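Local coordinates for periplasmic binding protein/LacI transcriptional regulator (Clostridium phytofermentans, PDB 3BRS) that probably binds a sugar outside the cell membrane and hands it to a membrane transporter, at residues I11-D16 and E46-Y51; I134-F139 and V195-Y200; S138-S143 and Y169-Y174. One frame throughout, in Å; residues are numbered along the deposited sequence.

Interaction 1 (I11-D16 and E46-Y51)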
loop_
_atom_site.group_PDB
_atom_site.type_symbol
_atom_site.label_atom_id
_atom_site.label_comp_id
_atom_site.label_asym_id
_atom_site.label_seq_id
_atom_site.Cartn_x
_atom_site.Cartn_y
_atom_site.Cartn_z
ATOM N N ILE A 11 -12.014 3.675 6.963
ATOM C CA ILE A 11 -12.398 2.739 5.890
ATOM C C ILE A 11 -11.160 2.304 5.218
ATOM O O ILE A 11 -10.738 2.943 4.270
ATOM C CB ILE A 11 -13.388 3.321 4.856
ATOM C CG1 ILE A 11 -14.583 4.002 5.557
ATOM C CG2 ILE A 11 -13.781 2.290 3.768
ATOM C CD1 ILE A 11 -15.599 4.671 4.549
ATOM N N PRO A 12 -10.496 1.284 5.767
ATOM C CA PRO A 12 -9.286 0.768 5.079
ATOM C C PRO A 12 -9.647 0.061 3.752
ATOM O O PRO A 12 -10.815 0.010 3.377
ATOM C CB PRO A 12 -8.677 -0.196 6.067
ATOM C CG PRO A 12 -9.481 -0.049 7.396
ATOM C CD PRO A 12 -10.812 0.545 6.994
ATOM N N LYS A 13 -8.663 -0.394 2.976
ATOM C CA LYS A 13 -8.970 -1.111 1.739
ATOM C C LYS A 13 -9.452 -2.499 2.094
ATOM O O LYS A 13 -10.311 -3.024 1.354
ATOM C CB LYS A 13 -7.721 -1.286 0.900
ATOM C CG LYS A 13 -7.197 0.056 0.315
ATOM C CD LYS A 13 -6.052 -0.317 -0.600
ATOM C CE LYS A 13 -5.502 0.869 -1.372
ATOM N NZ LYS A 13 -4.065 0.549 -1.744
ATOM N N VAL A 14 -8.868 -3.082 3.169
ATOM C CA VAL A 14 -9.331 -4.307 3.849
ATOM C C VAL A 14 -9.008 -4.278 5.346
ATOM O O VAL A 14 -8.068 -3.615 5.765
ATOM C CB VAL A 14 -8.586 -5.667 3.420
ATOM C CG1 VAL A 14 -8.923 -6.142 2.010
ATOM C CG2 VAL A 14 -7.110 -5.507 3.616
ATOM N N LEU A 15 -9.724 -5.099 6.108
ATOM C CA LEU A 15 -9.343 -5.440 7.480
ATOM C C LEU A 15 -8.914 -6.902 7.500
ATOM O O LEU A 15 -9.679 -7.732 7.901
ATOM C CB LEU A 15 -10.541 -5.233 8.433
ATOM C CG LEU A 15 -10.888 -3.780 8.812
ATOM C CD1 LEU A 15 -12.373 -3.618 8.823
ATOM C CD2 LEU A 15 -10.264 -3.423 10.165
ATOM N N ASP A 16 -7.709 -7.210 7.039
ATOM C CA ASP A 16 -7.307 -8.582 6.800
ATOM C C ASP A 16 -6.701 -9.088 8.086
ATOM O O ASP A 16 -7.258 -9.985 8.702
ATOM C CB ASP A 16 -6.306 -8.686 5.627
ATOM C CG ASP A 16 -5.825 -10.140 5.353
ATOM O OD1 ASP A 16 -5.336 -10.458 4.235
ATOM O OD2 ASP A 16 -5.927 -10.969 6.267
ATOM N N GLU A 46 -14.052 -7.127 2.017
ATOM C CA GLU A 46 -13.296 -8.317 2.323
ATOM C C GLU A 46 -12.090 -8.465 1.487
ATOM O O GLU A 46 -11.185 -9.156 1.860
ATOM C CB GLU A 46 -14.169 -9.591 2.365
ATOM C CG GLU A 46 -15.196 -9.538 3.501
ATOM C CD GLU A 46 -16.081 -10.748 3.496
ATOM O OE1 GLU A 46 -16.586 -11.105 2.397
ATOM O OE2 GLU A 46 -16.271 -11.345 4.577
ATOM N N LYS A 47 -12.037 -7.736 0.386
ATOM C CA LYS A 47 -10.894 -7.772 -0.536
ATOM C C LYS A 47 -10.475 -6.389 -0.884
ATOM O O LYS A 47 -11.334 -5.600 -1.257
ATOM C CB LYS A 47 -11.384 -8.403 -1.832
ATOM C CG LYS A 47 -11.865 -9.824 -1.610
ATOM C CD LYS A 47 -11.321 -10.697 -2.605
ATOM C CE LYS A 47 -12.353 -11.029 -3.577
ATOM N NZ LYS A 47 -12.942 -12.318 -3.072
ATOM N N GLU A 48 -9.164 -6.152 -0.996
ATOM C CA GLU A 48 -8.570 -4.850 -1.420
ATOM C C GLU A 48 -9.090 -4.206 -2.678
ATOM O O GLU A 48 -9.105 -2.923 -2.840
ATOM C CB GLU A 48 -7.061 -4.944 -1.505
ATOM C CG GLU A 48 -6.403 -4.536 -0.212
ATOM C CD GLU A 48 -4.868 -4.455 -0.286
ATOM O OE1 GLU A 48 -4.323 -4.129 -1.360
ATOM O OE2 GLU A 48 -4.181 -4.642 0.766
ATOM N N GLU A 49 -9.412 -5.054 -3.633
ATOM C CA GLU A 49 -9.771 -4.536 -4.952
ATOM C C GLU A 49 -11.243 -4.314 -5.101
ATOM O O GLU A 49 -11.704 -3.863 -6.156
ATOM C CB GLU A 49 -9.281 -5.452 -6.091
ATOM C CG GLU A 49 -10.076 -6.738 -6.276
ATOM C CD GLU A 49 -9.582 -7.886 -5.412
ATOM O OE1 GLU A 49 -9.687 -9.035 -5.918
ATOM O OE2 GLU A 49 -9.065 -7.668 -4.271
ATOM N N ASP A 50 -12.034 -4.643 -4.077
ATOM C CA ASP A 50 -13.480 -4.532 -4.244
ATOM C C ASP A 50 -13.942 -3.074 -4.090
ATOM O O ASP A 50 -14.652 -2.672 -3.176
ATOM C CB ASP A 50 -14.150 -5.498 -3.264
ATOM C CG ASP A 50 -15.561 -5.780 -3.624
ATOM O OD1 ASP A 50 -16.106 -5.194 -4.589
ATOM O OD2 ASP A 50 -16.177 -6.629 -2.930
ATOM N N TYR A 51 -13.570 -2.222 -5.003
ATOM C CA TYR A 51 -13.991 -0.800 -4.835
ATOM C C TYR A 51 -15.530 -0.601 -4.834
ATOM O O TYR A 51 -16.006 0.430 -4.330
ATOM C CB TYR A 51 -13.247 0.185 -5.846
ATOM C CG TYR A 51 -13.820 0.161 -7.257
ATOM C CD1 TYR A 51 -15.017 0.859 -7.559
ATOM C CD2 TYR A 51 -13.233 -0.608 -8.249
ATOM C CE1 TYR A 51 -15.628 0.839 -8.847
ATOM C CE2 TYR A 51 -13.868 -0.670 -9.556
ATOM C CZ TYR A 51 -15.043 0.073 -9.807
ATOM O OH TYR A 51 -15.662 0.113 -11.023
HETATM O O HOH W 1 -4.756 -1.815 -3.111
HETATM O O HOH W 2 -11.229 -2.094 -0.786
#
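No aromatic ring lies between these two loops; the flat groups that matter are the K47-E48 peptide and the E48 carboxylate. V14 CG1, anti to its own carbonyl carbon (chi1 -71°), sits over one face of that peptide, 3.0 Å from E48 N and 3.3 Å from K47 C, tight for a methyl group. The carboxylate is approached from both faces: water 1 lies above one side of its plane, while the S172 hydroxyl and the Y200 ring of the other lobe come from the other. K13 CB packs on E48 CG at 3.7 Å; beyond it the two extended chains diverge.

The contact joins the loop after strand 7-11 to the loop before helix 51-63, at the carboxyl ends of parallel neighbours 7-11 and 39-42 in the first lobe. E48 thus faces the interlobe cleft, where such proteins usually bind their ligand.

No direct hydrogen bond crosses between the segments; solvent supplies the link. Water 1 accepts from K13 NZ at 2.8 Å and donates to E48 OE1 at 2.9 Å. Water 2 donates to K13 O at 2.5 Å and, weakly, to E48 O. E48 OE1 also accepts from S172 OG, and OE2 from W22 NE1. K13 NZ has weaker partners in D97 and T145.

K13 NZ and E48 OE1, 4.7 Å apart, are water-bridged rather than paired. Three donors on a buried carboxylate, with an ammonium nearby, would favour its ionised form.

Interaction 2 (I134-F139 and V195-Y200); sequences IGVISF and VGLNQY
Two neighbouring parallel strands, 133-138 and 191-196, of the mixed sheet in the second lobe of this periplasmic-binding-protein fold meet here, together with the turn L197-N198 that leads into helix 199-211. The touching parts run 16° apart in direction. V136 pairs with V195 and I137 with G196, in parallel register. The bonding pattern confirms it: V195 N donates to G135 O at 2.7 Å, and I137 N donates to V195 O at 2.7 Å, each nearly along the C=O axis. L197 N to I137 O, at 2.9 Å, carries the pairing one residue past the end of strand 191-196. The same I137 O receives a CA-H contact from G196.

On the sheet face that carries V136 and V195, I134 CG2 meets V195 CG2 at 3.9 Å, the two chains side by side, and V136 CG1 approaches L197 CG obliquely at 4.2 Å.

Beyond the strands, the N198 amide stacks on F139, planes 10° apart. Both residues have CG in the crowded position between backbone N and carbonyl carbon (chi1 50° for F139). N198 is the N-cap of helix 199-211, its side chain capping a backbone N in the first turn, and OD1 also bonds S201 OG. L197 O is held by R149, whose side chain also touches F139. Beside the stacked amide, N198 CB makes a CH-pi contact over the same ring, 3.9 Å from the F139 centroid, while L197 CB lies in the ring plane, 3.8 Å from F139 CE1.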
loop_
_atom_site.group_PDB
_atom_site.type_symbol
_atom_site.label_atom_id
_atom_site.label_comp_id
_atom_site.label_asym_id
_atom_site.label_seq_id
_atom_site.Cartn_x
_atom_site.Cartn_y
_atom_site.Cartn_z
ATOM N N ILE A 134 14.180 -9.321 -14.882
ATOM C CA ILE A 134 13.488 -8.891 -13.675
ATOM C C ILE A 134 12.054 -9.279 -13.815
ATOM O O ILE A 134 11.430 -8.989 -14.863
ATOM C CB ILE A 134 13.588 -7.271 -13.442
ATOM C CG1 ILE A 134 15.017 -6.827 -13.093
ATOM C CG2 ILE A 134 12.601 -6.768 -12.364
ATOM C CD1 ILE A 134 15.258 -5.364 -13.527
ATOM N N GLY A 135 11.476 -9.916 -12.788
ATOM C CA GLY A 135 10.019 -10.090 -12.869
ATOM C C GLY A 135 9.372 -9.307 -11.763
ATOM O O GLY A 135 9.894 -9.234 -10.631
ATOM N N VAL A 136 8.210 -8.735 -12.064
ATOM C CA VAL A 136 7.465 -8.013 -11.025
ATOM C C VAL A 136 6.090 -8.584 -10.681
ATOM O O VAL A 136 5.234 -8.853 -11.553
ATOM C CB VAL A 136 7.221 -6.561 -11.429
ATOM C CG1 VAL A 136 6.650 -5.684 -10.311
ATOM C CG2 VAL A 136 8.495 -5.940 -11.980
ATOM N N ILE A 137 5.866 -8.742 -9.392
ATOM C CA ILE A 137 4.523 -9.033 -8.882
ATOM C C ILE A 137 4.004 -7.766 -8.183
ATOM O O ILE A 137 4.515 -7.306 -7.053
ATOM C CB ILE A 137 4.451 -10.215 -7.892
ATOM C CG1 ILE A 137 5.073 -11.497 -8.437
ATOM C CG2 ILE A 137 2.914 -10.482 -7.530
ATOM C CD1 ILE A 137 4.529 -11.883 -9.914
ATOM N N SER A 138 2.993 -7.208 -8.849
ATOM C CA SER A 138 2.201 -6.116 -8.311
ATOM C C SER A 138 0.913 -6.643 -7.700
ATOM O O SER A 138 0.632 -7.861 -7.686
ATOM C CB SER A 138 1.931 -5.044 -9.340
ATOM O OG SER A 138 1.553 -3.860 -8.645
ATOM N N PHE A 139 0.162 -5.710 -7.143
ATOM C CA PHE A 139 -1.047 -5.991 -6.453
ATOM C C PHE A 139 -2.269 -5.431 -7.249
ATOM O O PHE A 139 -2.699 -6.035 -8.263
ATOM C CB PHE A 139 -0.982 -5.548 -4.985
ATOM C CG PHE A 139 -0.515 -4.115 -4.703
ATOM C CD1 PHE A 139 0.842 -3.748 -4.880
ATOM C CD2 PHE A 139 -1.352 -3.217 -4.059
ATOM C CE1 PHE A 139 1.342 -2.425 -4.564
ATOM C CE2 PHE A 139 -0.906 -1.905 -3.692
ATOM C CZ PHE A 139 0.487 -1.495 -3.920
ATOM N N VAL A 195 10.551 -8.861 -8.066
ATOM C CA VAL A 195 10.114 -7.707 -7.207
ATOM C C VAL A 195 8.678 -7.870 -6.744
ATOM O O VAL A 195 7.771 -8.039 -7.565
ATOM C CB VAL A 195 10.274 -6.388 -7.979
ATOM C CG1 VAL A 195 10.018 -5.201 -7.086
ATOM C CG2 VAL A 195 11.669 -6.313 -8.560
ATOM N N GLY A 196 8.426 -7.838 -5.448
ATOM C CA GLY A 196 7.013 -7.833 -4.940
ATOM C C GLY A 196 6.734 -6.443 -4.410
ATOM O O GLY A 196 7.463 -5.930 -3.546
ATOM N N LEU A 197 5.638 -5.813 -4.871
ATOM C CA LEU A 197 5.375 -4.368 -4.557
ATOM C C LEU A 197 4.524 -4.132 -3.243
ATOM O O LEU A 197 4.270 -3.014 -2.762
ATOM C CB LEU A 197 4.764 -3.663 -5.810
ATOM C CG LEU A 197 5.828 -3.412 -6.931
ATOM C CD1 LEU A 197 5.096 -2.539 -8.043
ATOM C CD2 LEU A 197 7.095 -2.772 -6.275
ATOM N N ASN A 198 4.042 -5.206 -2.688
ATOM C CA ASN A 198 3.428 -5.133 -1.365
ATOM C C ASN A 198 3.582 -6.442 -0.605
ATOM O O ASN A 198 4.130 -7.371 -1.138
ATOM C CB ASN A 198 1.974 -4.641 -1.465
ATOM C CG ASN A 198 0.995 -5.742 -1.807
ATOM O OD1 ASN A 198 1.310 -6.711 -2.529
ATOM N ND2 ASN A 198 -0.213 -5.592 -1.299
ATOM N N GLN A 199 3.054 -6.586 0.592
ATOM C CA GLN A 199 3.330 -7.839 1.313
ATOM C C GLN A 199 2.754 -9.113 0.667
ATOM O O GLN A 199 3.464 -10.109 0.530
ATOM C CB GLN A 199 2.878 -7.696 2.745
ATOM C CG GLN A 199 3.144 -8.832 3.666
ATOM C CD GLN A 199 2.244 -8.727 4.896
ATOM O OE1 GLN A 199 1.754 -7.631 5.241
ATOM N NE2 GLN A 199 2.010 -9.849 5.554
ATOM N N TYR A 200 1.462 -9.082 0.259
ATOM C CA TYR A 200 0.833 -10.172 -0.499
ATOM C C TYR A 200 1.651 -10.678 -1.623
ATOM O O TYR A 200 1.749 -11.894 -1.829
ATOM C CB TYR A 200 -0.562 -9.739 -1.051
ATOM C CG TYR A 200 -1.546 -9.362 0.041
ATOM C CD1 TYR A 200 -1.687 -8.038 0.448
ATOM C CD2 TYR A 200 -2.307 -10.326 0.658
ATOM C CE1 TYR A 200 -2.644 -7.629 1.441
ATOM C CE2 TYR A 200 -3.248 -9.984 1.662
ATOM C CZ TYR A 200 -3.452 -8.624 2.027
ATOM O OH TYR A 200 -4.377 -8.297 3.015
#

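Interaction 3 (S138-S143 and Y169-Y174)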
loop_
_atom_site.group_PDB
_atom_site.type_symbol
_atom_site.label_atom_id
_atom_site.label_comp_id
_atom_site.label_asym_id
_atom_site.label_seq_id
_atom_site.Cartn_x
_atom_site.Cartn_y
_atom_site.Cartn_z
ATOM N N SER A 138 2.993 -7.208 -8.849
ATOM C CA SER A 138 2.201 -6.116 -8.311
ATOM C C SER A 138 0.913 -6.643 -7.700
ATOM O O SER A 138 0.632 -7.861 -7.686
ATOM C CB SER A 138 1.931 -5.044 -9.340
ATOM O OG SER A 138 1.553 -3.860 -8.645
ATOM N N PHE A 139 0.162 -5.710 -7.143
ATOM C CA PHE A 139 -1.047 -5.991 -6.453
ATOM C C PHE A 139 -2.269 -5.431 -7.249
ATOM O O PHE A 139 -2.699 -6.035 -8.263
ATOM C CB PHE A 139 -0.982 -5.548 -4.985
ATOM C CG PHE A 139 -0.515 -4.115 -4.703
ATOM C CD1 PHE A 139 0.842 -3.748 -4.880
ATOM C CD2 PHE A 139 -1.352 -3.217 -4.059
ATOM C CE1 PHE A 139 1.342 -2.425 -4.564
ATOM C CE2 PHE A 139 -0.906 -1.905 -3.692
ATOM C CZ PHE A 139 0.487 -1.495 -3.920
ATOM N N VAL A 140 -2.783 -4.246 -6.886
ATOM C CA VAL A 140 -4.102 -3.819 -7.490
ATOM C C VAL A 140 -3.755 -2.723 -8.392
ATOM O O VAL A 140 -3.428 -1.664 -7.925
ATOM C CB VAL A 140 -5.213 -3.333 -6.479
ATOM C CG1 VAL A 140 -6.539 -2.844 -7.285
ATOM C CG2 VAL A 140 -5.603 -4.465 -5.631
ATOM N N LYS A 141 -3.765 -3.013 -9.696
ATOM C CA LYS A 141 -3.211 -2.139 -10.728
ATOM C C LYS A 141 -3.726 -0.708 -10.664
ATOM O O LYS A 141 -3.007 0.270 -10.990
ATOM C CB LYS A 141 -3.557 -2.697 -12.143
ATOM C CG LYS A 141 -3.012 -1.792 -13.260
ATOM C CD LYS A 141 -2.887 -2.476 -14.557
ATOM C CE LYS A 141 -2.258 -1.499 -15.500
ATOM N NZ LYS A 141 -1.344 -2.324 -16.347
ATOM N N ASN A 142 -4.979 -0.576 -10.258
ATOM C CA ASN A 142 -5.575 0.742 -10.263
ATOM C C ASN A 142 -5.538 1.466 -8.990
ATOM O O ASN A 142 -6.093 2.521 -8.968
ATOM C CB ASN A 142 -7.022 0.639 -10.560
ATOM C CG ASN A 142 -7.314 1.054 -11.864
ATOM O OD1 ASN A 142 -7.743 2.211 -12.070
ATOM N ND2 ASN A 142 -7.049 0.168 -12.816
ATOM N N SER A 143 -4.878 0.955 -7.936
ATOM C CA SER A 143 -4.805 1.717 -6.723
ATOM C C SER A 143 -3.676 2.604 -6.908
ATOM O O SER A 143 -2.771 2.199 -7.504
ATOM C CB SER A 143 -4.446 0.857 -5.524
ATOM O OG SER A 143 -3.230 0.311 -5.788
ATOM N N TYR A 169 -0.183 -8.838 -11.944
ATOM C CA TYR A 169 -1.002 -8.156 -10.892
ATOM C C TYR A 169 -1.770 -9.231 -10.144
ATOM O O TYR A 169 -2.696 -9.795 -10.705
ATOM C CB TYR A 169 -1.960 -7.081 -11.557
ATOM C CG TYR A 169 -1.125 -5.967 -12.292
ATOM C CD1 TYR A 169 -0.720 -4.782 -11.621
ATOM C CD2 TYR A 169 -0.705 -6.148 -13.622
ATOM C CE1 TYR A 169 0.046 -3.820 -12.296
ATOM C CE2 TYR A 169 0.066 -5.185 -14.286
ATOM C CZ TYR A 169 0.434 -4.009 -13.589
ATOM O OH TYR A 169 1.231 -3.023 -14.213
ATOM N N CYS A 170 -1.357 -9.509 -8.898
ATOM C CA CYS A 170 -1.971 -10.445 -7.993
ATOM C C CYS A 170 -3.174 -9.966 -7.294
ATOM O O CYS A 170 -3.847 -10.793 -6.573
ATOM C CB CYS A 170 -0.934 -10.908 -6.911
ATOM S SG CYS A 170 -0.642 -9.771 -5.474
ATOM N N ASP A 171 -3.502 -8.690 -7.437
ATOM C CA ASP A 171 -4.660 -8.046 -6.702
ATOM C C ASP A 171 -4.609 -8.312 -5.219
ATOM O O ASP A 171 -5.640 -8.448 -4.597
ATOM C CB ASP A 171 -5.997 -8.596 -7.185
ATOM C CG ASP A 171 -6.285 -8.222 -8.648
ATOM O OD1 ASP A 171 -6.380 -6.984 -8.874
ATOM O OD2 ASP A 171 -6.417 -9.125 -9.531
ATOM N N SER A 172 -3.434 -8.259 -4.603
ATOM C CA SER A 172 -3.334 -8.462 -3.124
ATOM C C SER A 172 -3.927 -9.747 -2.683
ATOM O O SER A 172 -4.600 -9.844 -1.668
ATOM C CB SER A 172 -3.927 -7.259 -2.347
ATOM O OG SER A 172 -3.278 -6.041 -2.841
ATOM N N ASN A 173 -3.623 -10.798 -3.415
ATOM C CA ASN A 173 -4.131 -12.124 -3.067
ATOM C C ASN A 173 -2.909 -13.058 -3.008
ATOM O O ASN A 173 -2.137 -13.148 -4.012
ATOM C CB ASN A 173 -5.130 -12.563 -4.168
ATOM C CG ASN A 173 -5.635 -13.968 -3.934
ATOM O OD1 ASN A 173 -4.983 -14.934 -4.318
ATOM N ND2 ASN A 173 -6.787 -14.089 -3.261
ATOM N N TYR A 174 -2.647 -13.677 -1.872
ATOM C CA TYR A 174 -1.421 -14.503 -1.766
ATOM C C TYR A 174 -1.364 -15.707 -2.817
ATOM O O TYR A 174 -0.333 -16.039 -3.441
ATOM C CB TYR A 174 -1.261 -15.119 -0.382
ATOM C CG TYR A 174 -1.038 -14.226 0.794
ATOM C CD1 TYR A 174 0.174 -13.605 0.976
ATOM C CD2 TYR A 174 -2.061 -14.050 1.788
ATOM C CE1 TYR A 174 0.392 -12.774 2.126
ATOM C CE2 TYR A 174 -1.866 -13.232 2.890
ATOM C CZ TYR A 174 -0.625 -12.602 3.056
ATOM O OH TYR A 174 -0.454 -11.777 4.118
HETATM O O HOH W 3 -5.367 -5.405 -10.650
#
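Backbone bonds come first. C170 N donates to S138 O at 2.9 Å, continuing the parallel pairing of S138 with Y169. D171 N donates to F139 O, also at 2.9 Å, but with an N-H...O angle of only 133° and from 55° above the carbonyl plane. This less regular bond falls where D171 and S172 both take positive phi, bending the chain away from strand geometry.

Packing is centred on Y169. K141 lays its aliphatic chain across one ring face, CD 3.9 Å from the centroid. Its NZ ends near the phenol, with a weak 3.4 Å bond to Y169 OH, whose stronger partner is E150. S138 CB meets Y169 CD1 at 3.5 Å. Elsewhere S172 OG lies 3.2 Å from F139 CB and is hydrogen-bonded to E48.

Water 3 links the backbone N of K141, from which it accepts, to D171 OD1, to which it donates at 2.6 Å; D171 OD2 forms a salt bridge with K176.

Both loops then enter helices, S143 capping 144-157 and N173 capping 174-187. Such paired turns at the carboxyl ends of adjacent parallel strands are typical of alternating beta/alpha domains with a Rossmann-like sheet.

From the N terminus, interaction 1 comes first: it brings the loop after strand 7-11 against the loop after strand 39-42, closing a segment that contains helix 20-36, all in the first lobe. The chain later enters the second lobe, where strand 133-138 and the loop that follows it open both remaining contacts. Interaction 3 closes the shorter excursion, through helix 144-157 and strand 164-169; interaction 2 closes the longer one, adding helix 174-187 and strand 191-196. The two start from the same stretch and overlap at S138 and F139. Across the lobes, E48 OE1 lies 2.6 Å from S172 OG, and D16 OD1 lies 2.7 Å from Y200 OH, both probable hydrogen bonds.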